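Local coordinates for protein R.MvaI (Kocuria varians, PDB 2OA9) that cleaves DNA as a monomeric restriction endonuclease that recognises its target sequence asymmetrically, at residues 73-78 and 154-159; 123-127 and 199-203; 130-134 and 146-152. All coordinates share one frame; numbering follows the deposited sequence.

The three contacts lie in and around one small antiparallel sheet, strands 119-126, 131-138 and 143-151. Contact 3 lies inside it, pairing strands 131-138 and 143-151. Contact 2 packs helix 195-204 on the neighbouring strand, 119-126. Contact 1 sets helix 152-162, which directly follows strand 143-151, against an outer strand of a different sheet. All three are partly buried. Contact 1 has its centre about 12 Å from the centre of the chain, against about 16 Å for contact 2 and about 19 Å for contact 3. Contact 1 is aromatic and aliphatic with a water at its polar end. Contact 2 combines isoleucines with an indole-carboxylate bond near a cadmium ion. Contact 3 rests mainly on backbone hydrogen bonds.

Contact 1 of 3, residues 73-78 and 154-159; sequences FTKSPT and SLQNQL
This is a strand-to-helix contact in which Phe73, near the end of strand 69-74, packs against Leu155, Gln158 and Leu159 of helix 152-162. Three helix side chains meet the Phe73 ring, each from a different direction. Gln158 CB sits over one ring face, 3.7 Å from the centroid of the Phe73 ring and 16° off its normal, as a CH-pi contact. Leu155 CD2 comes to the ring edge, 3.8 Å from Phe73 CE1. Leu159 CD2 approaches obliquely, 3.7 Å from Phe73 CE2. The ring reaches the helix because Phe73 CG stands between the backbone N and the carbonyl carbon, chi1 60°. Phe232 of strand 225-235 stacks on the same ring, and Leu198 of helix 195-204 also touches it.

Beyond the strand, Lys75 CB lies 3.9 Å from Gln158 CG, and the two side chains cross at about a right angle. The lysine chain then bends at chi2 and chi4. This folds Lys75 NZ back to Ser76 O at 2.9 Å. Water 1 accepts a second bond from Lys75 NZ, also at 2.9 Å, and joins it to Thr78 OG1 and Ser154 OG. Both hydroxyls also bond to the backbone of Ser151, Thr78 OG1 to its N and Ser154 OG to its O. The arrangement is typical of a helix packed on an antiparallel sheet: helix 152-162 lies against the end of strand 69-74, an outermost strand, and the loop that follows it.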
loop_
_atom_site.group_PDB
_atom_site.type_symbol
_atom_site.label_atom_id
_atom_site.label_comp_id
_atom_site.label_asym_id
_atom_site.label_seq_id
_atom_site.Cartn_x
_atom_site.Cartn_y
_atom_site.Cartn_z
ATOM N N PHE A 73 -1.104 4.455 -0.204
ATOM C CA PHE A 73 -1.118 5.915 -0.182
ATOM C C PHE A 73 -1.397 6.391 1.221
ATOM O O PHE A 73 -1.802 5.623 2.082
ATOM C CB PHE A 73 -2.170 6.475 -1.172
ATOM C CG PHE A 73 -3.598 6.034 -0.893
ATOM C CD1 PHE A 73 -4.401 6.692 -0.002
ATOM C CD2 PHE A 73 -4.120 4.933 -1.546
ATOM C CE1 PHE A 73 -5.719 6.297 0.228
ATOM C CE2 PHE A 73 -5.407 4.495 -1.281
ATOM C CZ PHE A 73 -6.215 5.178 -0.390
ATOM N N THR A 74 -1.211 7.683 1.441
ATOM C CA THR A 74 -1.585 8.351 2.675
ATOM C C THR A 74 -2.609 9.423 2.326
ATOM O O THR A 74 -2.526 10.080 1.257
ATOM C CB THR A 74 -0.354 8.986 3.402
ATOM O OG1 THR A 74 0.342 9.882 2.521
ATOM C CG2 THR A 74 0.665 7.955 3.764
ATOM N N LYS A 75 -3.590 9.600 3.205
ATOM C CA LYS A 75 -4.646 10.572 2.975
ATOM C C LYS A 75 -5.437 10.793 4.236
ATOM O O LYS A 75 -5.959 9.827 4.825
ATOM C CB LYS A 75 -5.581 10.142 1.831
ATOM C CG LYS A 75 -6.763 11.089 1.508
ATOM C CD LYS A 75 -6.282 12.360 0.847
ATOM C CE LYS A 75 -7.465 13.236 0.510
ATOM N NZ LYS A 75 -8.033 13.878 1.730
ATOM N N SER A 76 -5.534 12.073 4.594
ATOM C CA SER A 76 -6.344 12.532 5.709
ATOM C C SER A 76 -7.834 12.452 5.425
ATOM O O SER A 76 -8.246 12.497 4.279
ATOM C CB SER A 76 -5.976 13.969 6.077
ATOM O OG SER A 76 -4.730 14.002 6.753
ATOM N N PRO A 77 -8.652 12.329 6.465
ATOM C CA PRO A 77 -10.103 12.307 6.265
ATOM C C PRO A 77 -10.691 13.480 5.436
ATOM O O PRO A 77 -10.204 14.632 5.439
ATOM C CB PRO A 77 -10.648 12.287 7.699
ATOM C CG PRO A 77 -9.617 11.654 8.473
ATOM C CD PRO A 77 -8.321 12.160 7.876
ATOM N N THR A 78 -11.687 13.151 4.654
ATOM C CA THR A 78 -12.450 14.163 3.911
ATOM C C THR A 78 -13.175 15.100 4.888
ATOM O O THR A 78 -13.254 16.318 4.638
ATOM C CB THR A 78 -13.499 13.451 3.057
ATOM O OG1 THR A 78 -12.850 12.625 2.097
ATOM C CG2 THR A 78 -14.345 14.456 2.170
ATOM N N SER A 154 -12.348 10.726 -2.926
ATOM C CA SER A 154 -11.020 11.084 -2.462
ATOM C C SER A 154 -10.087 9.889 -2.562
ATOM O O SER A 154 -8.927 10.039 -2.921
ATOM C CB SER A 154 -11.038 11.656 -1.048
ATOM O OG SER A 154 -11.230 10.682 -0.026
ATOM N N LEU A 155 -10.602 8.722 -2.207
ATOM C CA LEU A 155 -9.797 7.510 -2.222
ATOM C C LEU A 155 -9.505 7.105 -3.642
ATOM O O LEU A 155 -8.401 6.693 -3.950
ATOM C CB LEU A 155 -10.501 6.376 -1.459
ATOM C CG LEU A 155 -10.710 6.674 0.027
ATOM C CD1 LEU A 155 -11.511 5.527 0.608
ATOM C CD2 LEU A 155 -9.426 6.919 0.799
ATOM N N GLN A 156 -10.494 7.250 -4.516
ATOM C CA GLN A 156 -10.306 7.015 -5.940
ATOM C C GLN A 156 -9.215 7.904 -6.537
ATOM O O GLN A 156 -8.364 7.421 -7.290
ATOM C CB GLN A 156 -11.604 7.265 -6.687
ATOM C CG GLN A 156 -11.498 6.950 -8.162
ATOM C CD GLN A 156 -12.640 6.080 -8.617
ATOM O OE1 GLN A 156 -12.533 4.864 -8.582
ATOM N NE2 GLN A 156 -13.758 6.702 -9.008
ATOM N N ASN A 157 -9.215 9.176 -6.148
ATOM C CA ASN A 157 -8.229 10.128 -6.606
ATOM C C ASN A 157 -6.825 9.744 -6.134
ATOM O O ASN A 157 -5.893 9.844 -6.904
ATOM C CB ASN A 157 -8.580 11.552 -6.135
ATOM C CG ASN A 157 -7.500 12.554 -6.469
ATOM O OD1 ASN A 157 -6.847 13.106 -5.582
ATOM N ND2 ASN A 157 -7.308 12.803 -7.773
ATOM N N GLN A 158 -6.690 9.275 -4.891
ATOM C CA GLN A 158 -5.412 8.812 -4.382
ATOM C C GLN A 158 -4.893 7.622 -5.157
ATOM O O GLN A 158 -3.693 7.544 -5.510
ATOM C CB GLN A 158 -5.551 8.416 -2.913
ATOM C CG GLN A 158 -5.676 9.586 -2.016
ATOM C CD GLN A 158 -4.460 10.464 -2.106
ATOM O OE1 GLN A 158 -3.357 10.033 -1.765
ATOM N NE2 GLN A 158 -4.638 11.679 -2.634
ATOM N N LEU A 159 -5.793 6.695 -5.446
ATOM C CA LEU A 159 -5.429 5.504 -6.205
ATOM C C LEU A 159 -4.971 5.890 -7.620
ATOM O O LEU A 159 -3.916 5.445 -8.065
ATOM C CB LEU A 159 -6.575 4.497 -6.263
ATOM C CG LEU A 159 -6.925 3.776 -4.959
ATOM C CD1 LEU A 159 -8.298 3.163 -5.116
ATOM C CD2 LEU A 159 -5.885 2.714 -4.541
HETATM O O HOH W 1 -10.062 11.807 1.887
#

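Contact 2 of 3, residues 123-127 and 199-203; sequences IDIDW and CRGIE. With CD (cadmium ion), chain G.
Ile125 of strand 119-126 points into the side of helix 195-204, where Cys199 and Glu203 receive it. Its CB is 3.9 Å from Glu203 OE2. CG1 is closer to the helix and lies 3.5 Å from Glu203 CG. Ile125 CD1, at the tip, rests 3.8 Å from Cys199 CB. The other branch, CG2, lies over the centre of the Trp127 ring, within its own segment. CG2 is anti to the backbone N and CG1 anti to the carbonyl carbon, chi1 -45°, which sends CG1 and CD1 to the helix and lays CG2 on the indole, still close to Cys199 CB. Further up the strand, Ile123 CG2 meets Ile202 CG2 at 3.6 Å.

Trp127 closes the other end. Its CH2 is 3.6 Å from Cys199 CB, and Cys199 SG makes an oblique sulfur-aromatic contact with the six-membered ring. Trp127 NE1 donates to Glu203 OE2 at 2.9 Å, with an N-H...O angle of 166°. The acceptor lies near the indole plane, but the N-H reaches the carboxylate from above its plane, 49° out of it.

Water 2 donates to Glu203 OE2 and to Asp124 OD1, and accepts from Ile125 N. Asp124 binds the cadmium ion through both carboxylate oxygens, OD1 at 2.3 Å. Water 3 is a further ligand and donates to Ile125 O. Asp124 and Ile125 have also been seen to bind calcium in a structure of this protein; no calcium is bound to them here. Two donors grip Glu203 OE2, which is consistent with an ionised carboxylate at the polar edge of a strand-helix contact whose centre is apolar.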
loop_
_atom_site.group_PDB
_atom_site.type_symbol
_atom_site.label_atom_id
_atom_site.label_comp_id
_atom_site.label_asym_id
_atom_site.label_seq_id
_atom_site.Cartn_x
_atom_site.Cartn_y
_atom_site.Cartn_z
ATOM N N ILE A 123 -13.174 0.546 11.286
ATOM C CA ILE A 123 -13.619 1.165 10.029
ATOM C C ILE A 123 -14.921 0.496 9.577
ATOM O O ILE A 123 -15.103 -0.716 9.691
ATOM C CB ILE A 123 -12.559 1.027 8.927
ATOM C CG1 ILE A 123 -11.188 1.580 9.387
ATOM C CG2 ILE A 123 -13.034 1.696 7.610
ATOM C CD1 ILE A 123 -11.175 3.062 9.596
ATOM N N ASP A 124 -15.879 1.297 9.159
ATOM C CA ASP A 124 -17.108 0.786 8.558
ATOM C C ASP A 124 -17.317 1.445 7.196
ATOM O O ASP A 124 -17.178 2.659 7.036
ATOM C CB ASP A 124 -18.360 0.928 9.480
ATOM C CG ASP A 124 -19.516 0.128 9.007
ATOM O OD1 ASP A 124 -19.420 -1.132 8.977
ATOM O OD2 ASP A 124 -20.568 0.662 8.580
ATOM N N ILE A 125 -17.696 0.648 6.207
ATOM C CA ILE A 125 -17.970 1.183 4.887
ATOM C C ILE A 125 -19.443 1.560 4.784
ATOM O O ILE A 125 -20.320 0.724 4.867
ATOM C CB ILE A 125 -17.564 0.195 3.746
ATOM C CG1 ILE A 125 -16.188 -0.431 3.949
ATOM C CG2 ILE A 125 -17.623 0.930 2.409
ATOM C CD1 ILE A 125 -14.967 0.528 3.952
ATOM N N ASP A 126 -19.704 2.846 4.580
ATOM C CA ASP A 126 -21.048 3.357 4.354
ATOM C C ASP A 126 -21.265 3.361 2.840
ATOM O O ASP A 126 -21.126 4.382 2.208
ATOM C CB ASP A 126 -21.140 4.757 4.966
ATOM C CG ASP A 126 -22.511 5.322 4.964
ATOM O OD1 ASP A 126 -23.416 4.774 4.241
ATOM O OD2 ASP A 126 -22.745 6.330 5.654
ATOM N N TRP A 127 -21.623 2.210 2.295
ATOM C CA TRP A 127 -21.687 2.044 0.842
ATOM C C TRP A 127 -22.706 2.985 0.179
ATOM O O TRP A 127 -22.472 3.499 -0.918
ATOM C CB TRP A 127 -22.011 0.581 0.479
ATOM C CG TRP A 127 -20.908 -0.407 0.783
ATOM C CD1 TRP A 127 -20.807 -1.230 1.886
ATOM C CD2 TRP A 127 -19.756 -0.697 -0.028
ATOM N NE1 TRP A 127 -19.658 -1.974 1.804
ATOM C CE2 TRP A 127 -19.008 -1.685 0.635
ATOM C CE3 TRP A 127 -19.291 -0.237 -1.268
ATOM C CZ2 TRP A 127 -17.802 -2.168 0.134
ATOM C CZ3 TRP A 127 -18.105 -0.742 -1.759
ATOM C CH2 TRP A 127 -17.395 -1.694 -1.075
ATOM N N CYS A 199 -12.201 -1.010 -0.484
ATOM C CA CYS A 199 -13.147 -1.020 0.605
ATOM C C CYS A 199 -13.529 -2.441 1.019
ATOM O O CYS A 199 -13.679 -2.681 2.204
ATOM C CB CYS A 199 -14.379 -0.231 0.225
ATOM S SG CYS A 199 -14.068 1.560 0.111
ATOM N N ARG A 200 -13.660 -3.366 0.070
ATOM C CA ARG A 200 -13.885 -4.768 0.438
ATOM C C ARG A 200 -12.732 -5.297 1.271
ATOM O O ARG A 200 -12.908 -5.976 2.270
ATOM C CB ARG A 200 -14.080 -5.688 -0.780
ATOM C CG ARG A 200 -15.359 -5.479 -1.542
ATOM C CD ARG A 200 -15.529 -6.548 -2.669
ATOM N NE ARG A 200 -14.465 -6.555 -3.700
ATOM C CZ ARG A 200 -13.333 -7.334 -3.723
ATOM N NH1 ARG A 200 -13.068 -8.208 -2.792
ATOM N NH2 ARG A 200 -12.460 -7.254 -4.724
ATOM N N GLY A 201 -11.528 -4.923 0.895
ATOM C CA GLY A 201 -10.355 -5.372 1.613
ATOM C C GLY A 201 -10.262 -4.871 3.032
ATOM O O GLY A 201 -9.845 -5.592 3.904
ATOM N N ILE A 202 -10.711 -3.627 3.248
ATOM C CA ILE A 202 -10.862 -3.119 4.612
ATOM C C ILE A 202 -11.894 -3.931 5.406
ATOM O O ILE A 202 -11.625 -4.396 6.503
ATOM C CB ILE A 202 -11.196 -1.595 4.586
ATOM C CG1 ILE A 202 -10.014 -0.801 4.030
ATOM C CG2 ILE A 202 -11.529 -1.108 6.023
ATOM C CD1 ILE A 202 -10.326 0.638 3.678
ATOM N N GLU A 203 -13.086 -4.153 4.833
ATOM C CA GLU A 203 -14.134 -4.950 5.491
ATOM C C GLU A 203 -13.642 -6.350 5.859
ATOM O O GLU A 203 -13.999 -6.902 6.894
ATOM C CB GLU A 203 -15.351 -5.159 4.557
ATOM C CG GLU A 203 -16.056 -3.909 4.146
ATOM C CD GLU A 203 -17.365 -4.207 3.433
ATOM O OE1 GLU A 203 -17.406 -5.035 2.477
ATOM O OE2 GLU A 203 -18.378 -3.574 3.800
HETATM CD CD CD G . -21.546 -1.726 8.370
HETATM O O HOH W 2 -18.252 -2.244 6.265
HETATM O O HOH W 3 -21.177 -1.356 6.196
#

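Contact 3 of 3, residues 130-134 and 146-152; sequences QVVRL and NSVYWSF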
loop_
_atom_site.group_PDB
_atom_site.type_symbol
_atom_site.label_atom_id
_atom_site.label_comp_id
_atom_site.label_asym_id
_atom_site.label_seq_id
_atom_site.Cartn_x
_atom_site.Cartn_y
_atom_site.Cartn_z
ATOM N N GLN A 130 -21.338 6.328 0.050
ATOM C CA GLN A 130 -20.020 6.284 -0.575
ATOM C C GLN A 130 -18.981 6.978 0.271
ATOM O O GLN A 130 -18.224 7.810 -0.220
ATOM C CB GLN A 130 -20.050 6.925 -1.970
ATOM C CG GLN A 130 -21.117 6.423 -2.873
ATOM C CD GLN A 130 -20.571 5.531 -3.932
ATOM O OE1 GLN A 130 -20.314 5.979 -5.058
ATOM N NE2 GLN A 130 -20.377 4.260 -3.591
ATOM N N VAL A 131 -18.956 6.650 1.562
ATOM C CA VAL A 131 -17.871 7.107 2.435
ATOM C C VAL A 131 -17.379 5.941 3.299
ATOM O O VAL A 131 -18.080 4.995 3.547
ATOM C CB VAL A 131 -18.266 8.303 3.325
ATOM C CG1 VAL A 131 -18.867 9.437 2.459
ATOM C CG2 VAL A 131 -19.224 7.872 4.410
ATOM N N VAL A 132 -16.144 6.058 3.740
ATOM C CA VAL A 132 -15.497 5.124 4.654
ATOM C C VAL A 132 -15.409 5.824 5.997
ATOM O O VAL A 132 -14.728 6.861 6.106
ATOM C CB VAL A 132 -14.085 4.776 4.121
ATOM C CG1 VAL A 132 -13.305 3.929 5.085
ATOM C CG2 VAL A 132 -14.175 4.126 2.755
ATOM N N ARG A 133 -16.089 5.295 7.009
ATOM C CA ARG A 133 -16.182 5.931 8.313
ATOM C C ARG A 133 -15.277 5.318 9.345
ATOM O O ARG A 133 -15.105 4.085 9.391
ATOM C CB ARG A 133 -17.610 5.845 8.849
ATOM C CG ARG A 133 -18.621 6.508 8.000
ATOM C CD ARG A 133 -20.023 6.517 8.574
ATOM N NE ARG A 133 -20.970 7.271 7.740
ATOM C CZ ARG A 133 -21.135 8.596 7.795
ATOM N NH1 ARG A 133 -20.456 9.352 8.651
ATOM N NH2 ARG A 133 -21.987 9.189 6.967
ATOM N N LEU A 134 -14.705 6.188 10.174
ATOM C CA LEU A 134 -14.050 5.775 11.417
ATOM C C LEU A 134 -15.048 5.769 12.562
ATOM O O LEU A 134 -15.528 6.828 12.966
ATOM C CB LEU A 134 -12.865 6.712 11.728
ATOM C CG LEU A 134 -12.061 6.413 12.996
ATOM C CD1 LEU A 134 -11.353 5.119 12.831
ATOM C CD2 LEU A 134 -11.097 7.490 13.252
ATOM N N ASN A 146 -19.167 8.403 14.707
ATOM C CA ASN A 146 -18.821 7.861 13.394
ATOM C C ASN A 146 -18.809 8.982 12.339
ATOM O O ASN A 146 -19.031 8.748 11.143
ATOM C CB ASN A 146 -19.734 6.694 13.010
ATOM C CG ASN A 146 -21.134 7.112 12.791
ATOM O OD1 ASN A 146 -21.545 8.231 13.115
ATOM N ND2 ASN A 146 -21.911 6.179 12.236
ATOM N N SER A 147 -18.510 10.191 12.775
ATOM C CA SER A 147 -18.509 11.373 11.917
ATOM C C SER A 147 -17.335 11.533 10.990
ATOM O O SER A 147 -17.471 12.203 9.935
ATOM C CB SER A 147 -18.681 12.637 12.763
ATOM O OG SER A 147 -17.518 12.911 13.529
ATOM N N VAL A 148 -16.201 10.950 11.340
ATOM C CA VAL A 148 -14.983 11.106 10.577
ATOM C C VAL A 148 -15.011 10.136 9.400
ATOM O O VAL A 148 -15.301 8.941 9.576
ATOM C CB VAL A 148 -13.723 10.887 11.481
ATOM C CG1 VAL A 148 -12.502 10.904 10.635
ATOM C CG2 VAL A 148 -13.638 11.960 12.595
ATOM N N TYR A 149 -14.753 10.643 8.190
ATOM C CA TYR A 149 -14.830 9.784 7.006
ATOM C C TYR A 149 -13.946 10.237 5.895
ATOM O O TYR A 149 -13.507 11.380 5.866
ATOM C CB TYR A 149 -16.287 9.608 6.497
ATOM C CG TYR A 149 -16.951 10.822 5.851
ATOM C CD1 TYR A 149 -16.586 11.258 4.592
ATOM C CD2 TYR A 149 -18.000 11.456 6.485
ATOM C CE1 TYR A 149 -17.237 12.327 3.984
ATOM C CE2 TYR A 149 -18.658 12.529 5.897
ATOM C CZ TYR A 149 -18.268 12.960 4.654
ATOM O OH TYR A 149 -18.923 14.060 4.143
ATOM N N TRP A 150 -13.707 9.314 4.985
ATOM C CA TRP A 150 -13.020 9.535 3.710
ATOM C C TRP A 150 -14.033 9.293 2.636
ATOM O O TRP A 150 -14.659 8.235 2.614
ATOM C CB TRP A 150 -11.865 8.520 3.498
ATOM C CG TRP A 150 -10.717 8.615 4.436
ATOM C CD1 TRP A 150 -9.526 9.239 4.206
ATOM C CD2 TRP A 150 -10.628 8.064 5.751
ATOM N NE1 TRP A 150 -8.689 9.096 5.282
ATOM C CE2 TRP A 150 -9.353 8.405 6.268
ATOM C CE3 TRP A 150 -11.504 7.342 6.569
ATOM C CZ2 TRP A 150 -8.956 8.033 7.548
ATOM C CZ3 TRP A 150 -11.106 6.970 7.820
ATOM C CH2 TRP A 150 -9.833 7.311 8.308
ATOM N N SER A 151 -14.242 10.230 1.728
ATOM C CA SER A 151 -15.130 9.940 0.619
ATOM C C SER A 151 -14.555 8.931 -0.357
ATOM O O SER A 151 -13.330 8.851 -0.529
ATOM C CB SER A 151 -15.439 11.238 -0.158
ATOM O OG SER A 151 -14.260 11.778 -0.729
ATOM N N PHE A 152 -15.412 8.172 -1.026
ATOM C CA PHE A 152 -14.930 7.260 -2.055
ATOM C C PHE A 152 -14.172 8.035 -3.142
ATOM O O PHE A 152 -13.183 7.548 -3.653
ATOM C CB PHE A 152 -16.079 6.501 -2.743
ATOM C CG PHE A 152 -16.608 5.269 -2.005
ATOM C CD1 PHE A 152 -17.368 4.324 -2.686
ATOM C CD2 PHE A 152 -16.365 5.064 -0.666
ATOM C CE1 PHE A 152 -17.873 3.211 -2.037
ATOM C CE2 PHE A 152 -16.887 3.977 -0.014
ATOM C CZ PHE A 152 -17.627 3.036 -0.689
HETATM O O HOH W 4 -20.485 12.369 9.073
HETATM O O HOH W 5 -15.641 9.353 13.902
#
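Val132 and Trp150 form a hydrogen-bonded antiparallel pair. Val132 N donates to Trp150 O, and Trp150 N to Val132 O, each at 2.9 Å. Leu134 N bonds to Val148 O, and Phe152 N to Gln130 O, where strand 143-151 gives way to helix 152-162. Arg133 adds a side-chain bond. Its chain is extended from CG to NE, and NH1 reaches Asn146 O at 2.9 Å, close to the guanidinium plane. The same NH1 donates to water 4, which in turn donates to Ser147 O. Arg133 NE forms a salt bridge with Asp126.

The two strands are the arms of a beta hairpin, and strand 119-126 pairs with the far side of 131-138. There Gln130 and Val131 both face Asp126 in a G1 beta bulge, with Gln130 at positive phi, 54°.

On the face of Val131 and Arg133, Val131 CG1 lies over the Tyr149 ring, offset toward its rim and 3.9 Å from the centroid. Arg133 runs beside Tyr149, its guanidinium plane steeply turned to the ring. The Val132 and Trp150 side chains share the other face. There the indole edge turns back to the backbone, with Trp150 CE3 3.3 Å from Val132 O, which lies in the ring plane. Trp150 NE1 donates to Lys75 O. At the end of the hairpin, beyond the paired strands, Gln130 CA stands over the centre of the Phe152 ring, 3.7 Å from its centroid, and Val132 CG2 touches Phe152 CE2 at 3.9 Å.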